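Local coordinates for protein vestitone reductase (PDB 2P4H) that catalyses the stereospecific, NADPH-dependent reduction of (3R)-vestitone to the isoflavanol DMI, the penultimate step in making the defence compound medicarpin, at residues D201-E204 with K205-L209; N240-G244 with G245-C249. All blocks are in the same frame, centred on the assembly; numbering follows the deposited sequence.

Contact 1 (D201-E204 with K205-L209)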
loop_
_atom_site.group_PDB
_atom_site.type_symbol
_atom_site.label_atom_id
_atom_site.label_comp_id
_atom_site.label_asym_id
_atom_site.label_seq_id
_atom_site.Cartn_x
_atom_site.Cartn_y
_atom_site.Cartn_z
ATOM N N ASP A 201 -2.801 3.518 10.303
ATOM C CA ASP A 201 -3.088 2.303 11.044
ATOM C C ASP A 201 -1.936 1.299 10.971
ATOM O O ASP A 201 -1.592 0.672 11.969
ATOM C CB ASP A 201 -4.369 1.665 10.497
ATOM C CG ASP A 201 -4.749 0.400 11.229
ATOM O OD1 ASP A 201 -5.074 0.484 12.430
ATOM O OD2 ASP A 201 -4.722 -0.680 10.600
ATOM N N SER A 202 -1.339 1.149 9.793
ATOM C CA SER A 202 -0.243 0.204 9.626
ATOM C C SER A 202 0.950 0.562 10.507
ATOM O O SER A 202 1.634 -0.322 11.028
ATOM C CB SER A 202 0.184 0.137 8.157
ATOM O OG SER A 202 0.555 1.412 7.671
ATOM N N ILE A 203 1.197 1.856 10.679
ATOM C CA ILE A 203 2.303 2.296 11.517
ATOM C C ILE A 203 1.951 2.104 12.991
ATOM O O ILE A 203 2.791 1.681 13.785
ATOM C CB ILE A 203 2.666 3.772 11.216
ATOM C CG1 ILE A 203 3.208 3.865 9.784
ATOM C CG2 ILE A 203 3.680 4.298 12.233
ATOM C CD1 ILE A 203 3.611 5.262 9.344
ATOM N N GLU A 204 0.709 2.400 13.364
ATOM C CA GLU A 204 0.309 2.213 14.753
ATOM C C GLU A 204 0.482 0.741 15.131
ATOM O O GLU A 204 0.980 0.419 16.212
ATOM C CB GLU A 204 -1.146 2.651 14.953
ATOM C CG GLU A 204 -1.654 2.460 16.379
ATOM C CD GLU A 204 -2.950 3.199 16.639
ATOM O OE1 GLU A 204 -3.828 3.196 15.752
ATOM O OE2 GLU A 204 -3.091 3.775 17.737
ATOM N N LYS A 205 0.091 -0.155 14.232
ATOM C CA LYS A 205 0.222 -1.581 14.496
ATOM C C LYS A 205 1.678 -2.033 14.514
ATOM O O LYS A 205 2.072 -2.831 15.365
ATOM C CB LYS A 205 -0.562 -2.385 13.455
ATOM C CG LYS A 205 -2.067 -2.195 13.557
ATOM C CD LYS A 205 -2.808 -3.025 12.529
ATOM C CE LYS A 205 -4.309 -2.841 12.675
ATOM N NZ LYS A 205 -4.755 -3.111 14.069
ATOM N N ALA A 206 2.476 -1.524 13.579
ATOM C CA ALA A 206 3.889 -1.887 13.505
ATOM C C ALA A 206 4.674 -1.416 14.728
ATOM O O ALA A 206 5.688 -2.018 15.094
ATOM C CB ALA A 206 4.506 -1.305 12.235
ATOM N N LEU A 207 4.205 -0.340 15.357
ATOM C CA LEU A 207 4.880 0.214 16.529
ATOM C C LEU A 207 4.233 -0.187 17.850
ATOM O O LEU A 207 4.408 0.484 18.865
ATOM C CB LEU A 207 4.934 1.742 16.429
ATOM C CG LEU A 207 5.744 2.317 15.264
ATOM C CD1 LEU A 207 5.812 3.833 15.386
ATOM C CD2 LEU A 207 7.148 1.724 15.267
ATOM N N VAL A 208 3.501 -1.294 17.841
ATOM C CA VAL A 208 2.827 -1.764 19.042
ATOM C C VAL A 208 3.752 -1.892 20.260
ATOM O O VAL A 208 3.332 -1.623 21.387
ATOM C CB VAL A 208 2.106 -3.115 18.772
ATOM C CG1 VAL A 208 3.111 -4.186 18.379
ATOM C CG2 VAL A 208 1.309 -3.534 19.996
ATOM N N LEU A 209 5.006 -2.281 20.047
ATOM C CA LEU A 209 5.922 -2.433 21.177
ATOM C C LEU A 209 6.358 -1.112 21.815
ATOM O O LEU A 209 6.779 -1.096 22.973
ATOM C CB LEU A 209 7.156 -3.251 20.771
ATOM C CG LEU A 209 6.926 -4.721 20.402
ATOM C CD1 LEU A 209 8.280 -5.384 20.171
ATOM C CD2 LEU A 209 6.166 -5.445 21.511
#
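I203 and L207 meet side by side one helical turn apart, and with D201 and K205 they illustrate how the short helix 201-206 of this Rossmann-type reductase divides into a packed flank and a solvent flank. On the packed flank CG2 of I203 lies 3.8 Å from CD1 of L207, the two branched chains pointing the same way. I203 CG2 stands anti to its own backbone N, which carries it along the helix toward the leucine. Helix 305-319 packs against the pair: A312 touches I203, and F309, I313 and C316 touch L207. A206, also buried, rests against V191 and brings its CB within 3.3 Å of S202 O.

A206 N donates to S202 O at 2.9 Å, and the bond from L207 N to I203 O, of the same length, is more bent, at 140°; L207 N has a second, weak bond to E204 O. L207 is the first residue past helix 201-206 and also the N-cap of helix 208-211, so the chain passes from one to the next with hardly a break. S202 OG is hydrogen-bonded to I190 O, and the serine side chain lies near that of F12, predicted to bind NADP(+).

The exposed flank is looser. E204 extends its chain there, and its OE1 stays 6.6 Å from K205 NZ, too far for charged contact. K205 instead passes its chain obliquely alongside the D201 carboxylate, by OD2, making a long salt bridge of 4.0 Å between NZ and D201 OD1. The nearer approach is made by carbon, not by the ammonium nitrogen: a bend at the last lysine torsion (chi4 -54°) turns NZ aside, and it is the methylene CE that stands 3.0 Å from D201 OD2.

Contact 2 (N240-G244 with G245-C249)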
loop_
_atom_site.group_PDB
_atom_site.type_symbol
_atom_site.label_atom_id
_atom_site.label_comp_id
_atom_site.label_asym_id
_atom_site.label_seq_id
_atom_site.Cartn_x
_atom_site.Cartn_y
_atom_site.Cartn_z
ATOM N N ASN A 240 10.108 1.187 -16.341
ATOM C CA ASN A 240 10.715 -0.017 -16.905
ATOM C C ASN A 240 9.651 -0.987 -17.399
ATOM O O ASN A 240 8.808 -1.455 -16.630
ATOM C CB ASN A 240 11.608 -0.674 -15.854
ATOM C CG ASN A 240 12.778 0.210 -15.459
ATOM O OD1 ASN A 240 13.831 0.191 -16.100
ATOM N ND2 ASN A 240 12.592 1.006 -14.414
ATOM N N SER A 241 9.714 -1.291 -18.691
ATOM C CA SER A 241 8.751 -2.167 -19.347
ATOM C C SER A 241 8.822 -3.655 -19.020
ATOM O O SER A 241 8.754 -4.499 -19.918
ATOM C CB SER A 241 8.843 -1.976 -20.864
ATOM O OG SER A 241 10.145 -2.275 -21.332
ATOM N N VAL A 242 8.957 -3.983 -17.739
ATOM C CA VAL A 242 8.988 -5.382 -17.327
ATOM C C VAL A 242 7.553 -5.900 -17.453
ATOM O O VAL A 242 6.616 -5.112 -17.579
ATOM C CB VAL A 242 9.504 -5.533 -15.874
ATOM C CG1 VAL A 242 10.946 -5.051 -15.791
ATOM C CG2 VAL A 242 8.630 -4.740 -14.916
ATOM N N PRO A 243 7.356 -7.225 -17.424
ATOM C CA PRO A 243 6.005 -7.784 -17.554
ATOM C C PRO A 243 4.955 -7.239 -16.597
ATOM O O PRO A 243 5.236 -6.973 -15.427
ATOM C CB PRO A 243 6.228 -9.281 -17.345
ATOM C CG PRO A 243 7.614 -9.489 -17.867
ATOM C CD PRO A 243 8.357 -8.300 -17.310
ATOM N N GLY A 244 3.738 -7.074 -17.109
ATOM C CA GLY A 244 2.653 -6.616 -16.267
ATOM C C GLY A 244 2.231 -7.811 -15.430
ATOM O O GLY A 244 2.714 -8.924 -15.650
ATOM N N GLY A 245 1.341 -7.590 -14.470
ATOM C CA GLY A 245 0.890 -8.673 -13.617
ATOM C C GLY A 245 1.067 -8.340 -12.147
ATOM O O GLY A 245 1.229 -7.169 -11.787
ATOM N N ARG A 246 1.048 -9.368 -11.301
ATOM C CA ARG A 246 1.184 -9.183 -9.856
ATOM C C ARG A 246 2.631 -9.191 -9.378
ATOM O O ARG A 246 3.453 -9.965 -9.862
ATOM C CB ARG A 246 0.468 -10.301 -9.097
ATOM C CG ARG A 246 -0.914 -10.671 -9.578
ATOM C CD ARG A 246 -1.454 -11.778 -8.691
ATOM N NE ARG A 246 -1.965 -11.272 -7.420
ATOM C CZ ARG A 246 -2.173 -12.020 -6.340
ATOM N NH1 ARG A 246 -1.895 -13.319 -6.354
ATOM N NH2 ARG A 246 -2.709 -11.480 -5.255
ATOM N N TYR A 247 2.923 -8.341 -8.398
ATOM C CA TYR A 247 4.254 -8.280 -7.806
ATOM C C TYR A 247 4.165 -8.061 -6.305
ATOM O O TYR A 247 3.595 -7.062 -5.852
ATOM C CB TYR A 247 5.081 -7.130 -8.392
ATOM C CG TYR A 247 5.582 -7.351 -9.798
ATOM C CD1 TYR A 247 6.824 -7.940 -10.033
ATOM C CD2 TYR A 247 4.806 -6.981 -10.891
ATOM C CE1 TYR A 247 7.280 -8.155 -11.329
ATOM C CE2 TYR A 247 5.250 -7.193 -12.196
ATOM C CZ TYR A 247 6.488 -7.781 -12.403
ATOM O OH TYR A 247 6.923 -8.011 -13.688
ATOM N N ASN A 248 4.703 -8.999 -5.534
ATOM C CA ASN A 248 4.761 -8.827 -4.086
ATOM C C ASN A 248 5.789 -7.713 -3.884
ATOM O O ASN A 248 6.781 -7.643 -4.615
ATOM C CB ASN A 248 5.306 -10.079 -3.387
ATOM C CG ASN A 248 4.247 -11.125 -3.113
ATOM O OD1 ASN A 248 3.060 -10.820 -3.007
ATOM N ND2 ASN A 248 4.682 -12.374 -2.966
ATOM N N CYS A 249 5.558 -6.846 -2.908
ATOM C CA CYS A 249 6.501 -5.766 -2.599
ATOM C C CYS A 249 6.590 -5.813 -1.076
ATOM O O CYS A 249 6.099 -4.929 -0.365
ATOM C CB CYS A 249 5.945 -4.431 -3.085
ATOM S SG CYS A 249 7.118 -3.074 -2.958
#
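The ring of Y247 meets P243 O at its edge, the carbonyl oxygen lying in the ring plane 3.2 Å from CE2. Neither face receives a flat partner from the two segments: V242 CG2 and G244 C approach obliquely, and the pyrrolidine of P243 crosses the tyrosine side chain at about a right angle, its CB and CD each near the hydroxyl. From beyond the segments K293 makes a cation-pi contact with the ring, and L294 of helix 292-296 touches it.

The hydroxyl is the donor in a short bond of 2.6 Å from Y247 OH to P243 O. It reaches the oxygen well off the C=O direction, at 133°, and tilted 23° from the carbonyl plane. V242 CG2 packs beside the same hydroxyl, 3.9 Å from Y247 OH. With CG anti to its carbonyl carbon, the tyrosine leans back over the chain that precedes it and spans the turn between helix 227-239 and strand 245-248, an edge strand of the parallel Rossmann sheet. G245, at the start of that strand, adopts backbone angles at which a CB would collide with G244 O; its backbone is hydrogen-bonded to V182 and T184 of strand 182-187.

A phenylalanine in place of Y247 would probably leave P243 O without its hydroxyl mate and set the turn freer to shift against the strand. Because R119 NH2 is hydrogen-bonded to V242 O, two successive carbonyls of the incoming loop have side-chain donors, one cationic and one neutral, so backbone oxygens probably contribute much of the hold on this loop.

Read from the N terminus, the chain builds most of the parallel Rossmann sheet before either contact appears. Contact 1 follows strand 189-191 and joins helix 201-206 to helix 208-211, packed against helix 305-319. The chain then runs through strand 219-226 and helix 227-239 to contact 2, which closes the loop leading into an edge strand of that sheet, 245-248. The two are in series: neither nests in nor crosses the other. Contact 1 and contact 2 sit on opposite sides of the chain's centre; the centres of contacts 1 and 2 are about 28 Å apart, and the nearest atoms of contacts 1 and 2 about 12 Å apart. Contact 1 lies beside F12, predicted to bind NADP(+), whereas contact 2 finishes a sheet edge away from the annotated sites.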